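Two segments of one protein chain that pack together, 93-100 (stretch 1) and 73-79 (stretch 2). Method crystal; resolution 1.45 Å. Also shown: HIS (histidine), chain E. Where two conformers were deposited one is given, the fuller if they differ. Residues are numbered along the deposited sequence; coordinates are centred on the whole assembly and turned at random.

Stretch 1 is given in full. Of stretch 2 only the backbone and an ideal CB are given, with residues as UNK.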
# COMPACT_ATOMS: atom_id res chain seq x y z
N ALA A 93 13.15 2.01 -4.42
CA ALA A 93 11.99 1.95 -3.53
C ALA A 93 11.66 3.34 -3.01
O ALA A 93 12.55 4.23 -2.89
CB ALA A 93 12.32 1.04 -2.34
N TYR A 94 10.39 3.55 -2.68
CA TYR A 94 10.00 4.79 -2.06
C TYR A 94 9.23 4.67 -0.74
O TYR A 94 8.76 5.67 -0.18
CB TYR A 94 9.29 5.70 -3.05
CG TYR A 94 7.91 5.27 -3.54
CD1 TYR A 94 7.75 4.48 -4.68
CD2 TYR A 94 6.75 5.66 -2.87
CE1 TYR A 94 6.51 4.13 -5.15
CE2 TYR A 94 5.50 5.35 -3.34
CZ TYR A 94 5.37 4.59 -4.50
OH TYR A 94 4.16 4.24 -5.03
N ASN A 95 9.16 3.46 -0.19
CA ASN A 95 8.67 3.26 1.18
C ASN A 95 9.05 1.83 1.60
O ASN A 95 9.44 1.02 0.75
CB ASN A 95 7.14 3.45 1.31
CG ASN A 95 6.73 3.79 2.71
OD1 ASN A 95 7.60 4.03 3.59
ND2 ASN A 95 5.44 3.82 2.96
N ASN A 96 8.89 1.56 2.88
CA ASN A 96 8.89 0.21 3.47
C ASN A 96 7.44 -0.11 3.90
O ASN A 96 6.77 0.76 4.41
CB ASN A 96 9.68 0.18 4.81
CG ASN A 96 11.11 0.49 4.65
OD1 ASN A 96 11.62 1.43 5.26
ND2 ASN A 96 11.77 -0.24 3.80
N PHE A 97 6.99 -1.35 3.78
CA PHE A 97 5.63 -1.70 4.14
C PHE A 97 5.66 -3.03 4.95
O PHE A 97 5.07 -4.03 4.55
CB PHE A 97 4.76 -1.80 2.88
CG PHE A 97 3.32 -1.46 3.07
CD1 PHE A 97 2.42 -2.34 3.66
CD2 PHE A 97 2.83 -0.22 2.65
CE1 PHE A 97 1.07 -2.00 3.81
CE2 PHE A 97 1.52 0.12 2.83
CZ PHE A 97 0.64 -0.78 3.39
N PRO A 98 6.30 -2.99 6.14
CA PRO A 98 6.39 -4.23 6.94
C PRO A 98 5.01 -4.57 7.50
O PRO A 98 4.32 -3.71 8.08
CB PRO A 98 7.37 -3.87 8.06
CG PRO A 98 7.29 -2.40 8.16
CD PRO A 98 7.08 -1.92 6.75
N LEU A 99 4.57 -5.81 7.33
CA LEU A 99 3.22 -6.24 7.72
C LEU A 99 3.22 -7.02 9.04
O LEU A 99 4.05 -7.88 9.26
CB LEU A 99 2.63 -7.14 6.64
CG LEU A 99 2.32 -6.45 5.29
CD1 LEU A 99 1.82 -7.49 4.27
CD2 LEU A 99 1.34 -5.29 5.49
N GLN A 100 2.25 -6.72 9.87
CA GLN A 100 1.98 -7.42 11.10
C GLN A 100 0.49 -7.65 11.25
O GLN A 100 -0.31 -6.82 10.79
CB GLN A 100 2.46 -6.64 12.34
CG GLN A 100 3.97 -6.66 12.52
CD GLN A 100 4.43 -5.67 13.54
OE1 GLN A 100 4.57 -4.52 13.25
NE2 GLN A 100 4.60 -6.14 14.79
N UNK A 73 1.31 1.86 -12.02
CA UNK A 73 0.44 1.87 -10.81
C UNK A 73 1.26 2.42 -9.65
O UNK A 73 2.42 1.99 -9.45
CB UNK A 73 -0.09 0.47 -10.48
N UNK A 74 0.64 3.34 -8.92
CA UNK A 74 1.20 3.94 -7.68
C UNK A 74 0.19 3.80 -6.56
O UNK A 74 -0.81 4.50 -6.58
CB UNK A 74 1.56 5.41 -7.88
N UNK A 75 0.38 2.83 -5.67
CA UNK A 75 -0.51 2.63 -4.56
C UNK A 75 0.18 1.85 -3.47
O UNK A 75 -0.29 0.79 -3.06
CB UNK A 75 -1.79 1.92 -5.01
N UNK A 76 1.34 2.32 -3.04
CA UNK A 76 2.11 1.62 -2.00
C UNK A 76 2.31 0.15 -2.35
O UNK A 76 2.15 -0.75 -1.50
CB UNK A 76 1.41 1.74 -0.65
N UNK A 77 2.66 -0.13 -3.62
CA UNK A 77 2.70 -1.53 -4.06
C UNK A 77 3.98 -2.24 -3.61
O UNK A 77 5.09 -1.87 -4.00
CB UNK A 77 2.58 -1.60 -5.58
N UNK A 78 3.77 -3.30 -2.82
CA UNK A 78 4.82 -4.16 -2.34
C UNK A 78 5.35 -5.06 -3.41
O UNK A 78 4.58 -5.68 -4.15
CB UNK A 78 4.32 -5.00 -1.16
N UNK A 79 6.68 -5.21 -3.49
CA UNK A 79 7.26 -6.16 -4.39
C UNK A 79 7.04 -7.58 -3.88
O UNK A 79 7.28 -7.86 -2.73
CB UNK A 79 8.75 -5.87 -4.58
N HIS E . 0.78 -2.37 0.07
CA HIS E . -0.39 -3.03 -0.57
C HIS E . -0.01 -4.03 -1.60
O HIS E . 1.17 -4.07 -1.99
CB HIS E . -1.31 -1.99 -1.19
CG HIS E . -2.29 -1.43 -0.20
ND1 HIS E . -1.89 -0.74 0.87
CD2 HIS E . -3.70 -1.53 -0.11
CE1 HIS E . -2.98 -0.41 1.61
NE2 HIS E . -4.07 -0.88 0.98
OXT HIS E . -0.87 -4.83 -2.04

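At position 73 the CA-to-CB bond runs sideways to stretch 1 and nothing of that stretch lies within 5.5 Å of the ideal CB. The extended backbone (phi/psi -116/134) suits a beta-branched residue but does not demand one; the deposited residue is Val73, which makes no contact here.

Position 74 also points sideways, yet its ideal CB lies 4.0 Å from Tyr94 OH. A small side chain would fit beside the hydroxyl. It is Ala74, whose CB stands 4.1 Å from Tyr94 OH. From position 75 the CB points away, leaving stretch 1 little say in the side chain. The residue is His75, whose side chain makes no contact with stretch 1. The backbone matters more: a water accepts from the amide N atoms of residues 75 and 77 and donates to Tyr94 OH, linking the tyrosine to the backbone of this segment.

Position 76 has positive phi (52/44), a conformation easiest for glycine, asparagine or aspartate but open to others. Its CB points sideways, 3.8 Å from Phe97 CE2, while the side-chain amide of Asn95 lies to one side of the ring, within reach of a longer side chain. A side chain long enough to turn along stretch 1 and carrying an acceptor would suit, glutamine or glutamate among them. Gln76 takes chi1 and chi2 both m, which brings its end back toward stretch 1. Asn95 ND2 donates to Gln76 OE1 at 2.8 Å, with a nearly straight angle of 164°. The same oxygen lies at the edge of the Phe97 ring, 3.5 Å from Phe97 CD2, and Gln76 NE2 sits 3.7 Å from Tyr94 CE2.

The CB of position 77 points away from stretch 1, so many side chains are possible; Met77 occupies it, with all three chi angles m.

Position 78 points toward stretch 1, its CB 5.2 Å from Phe97 CB. Leu99 offers an apolar surface, whereas the free amino N of the bound histidine, over one face of Phe97, favours an acid. Leucine, glutamine or glutamate could reach into this space, and the ligand argues for the last. In Glu78, OE2 comes within 2.7 Å of N of the bound histidine and 3.4 Å of Phe97 CD1, while OE1 lies 3.5 Å from Leu99 CD1. A second water donates to both Glu78 OE1 and Phe97 O, and the backbone N of Glu78 donates to O of the bound histidine at 2.8 Å.

Position 79 is out of reach of stretch 1, which leaves it unconstrained; Lys79 is deposited, in two conformers.

Stretch 2, residues 73-79: VAHQMEK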
# COMPACT_ATOMS: atom_id res chain seq x y z
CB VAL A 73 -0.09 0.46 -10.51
CG1 VAL A 73 -0.73 0.38 -9.13
CG2 VAL A 73 -1.10 0.05 -11.59
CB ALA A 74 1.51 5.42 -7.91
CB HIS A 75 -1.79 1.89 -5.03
CG HIS A 75 -2.96 1.99 -4.06
ND1 HIS A 75 -2.95 1.46 -2.80
CD2 HIS A 75 -4.20 2.60 -4.22
CE1 HIS A 75 -4.14 1.75 -2.20
NE2 HIS A 75 -4.91 2.41 -3.06
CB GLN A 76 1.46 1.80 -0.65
CG GLN A 76 1.59 3.22 -0.11
CD GLN A 76 3.01 3.55 0.31
OE1 GLN A 76 3.60 2.82 1.11
NE2 GLN A 76 3.56 4.61 -0.26
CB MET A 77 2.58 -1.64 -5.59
CG MET A 77 1.28 -1.03 -6.13
SD MET A 77 -0.23 -1.75 -5.48
CE MET A 77 -0.33 -3.24 -6.48
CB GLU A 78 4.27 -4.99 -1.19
CG GLU A 78 3.98 -4.20 0.08
CD GLU A 78 3.05 -4.98 1.02
OE1 GLU A 78 3.49 -6.04 1.54
OE2 GLU A 78 1.89 -4.58 1.22
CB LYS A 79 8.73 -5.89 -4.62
CG LYS A 79 9.34 -6.82 -5.66
CD LYS A 79 10.84 -6.80 -5.67
CE LYS A 79 11.37 -5.52 -6.22
NZ LYS A 79 12.84 -5.50 -6.00
O HOH W 1 3.22 1.81 -5.75
O HOH W 2 5.50 -6.38 3.16
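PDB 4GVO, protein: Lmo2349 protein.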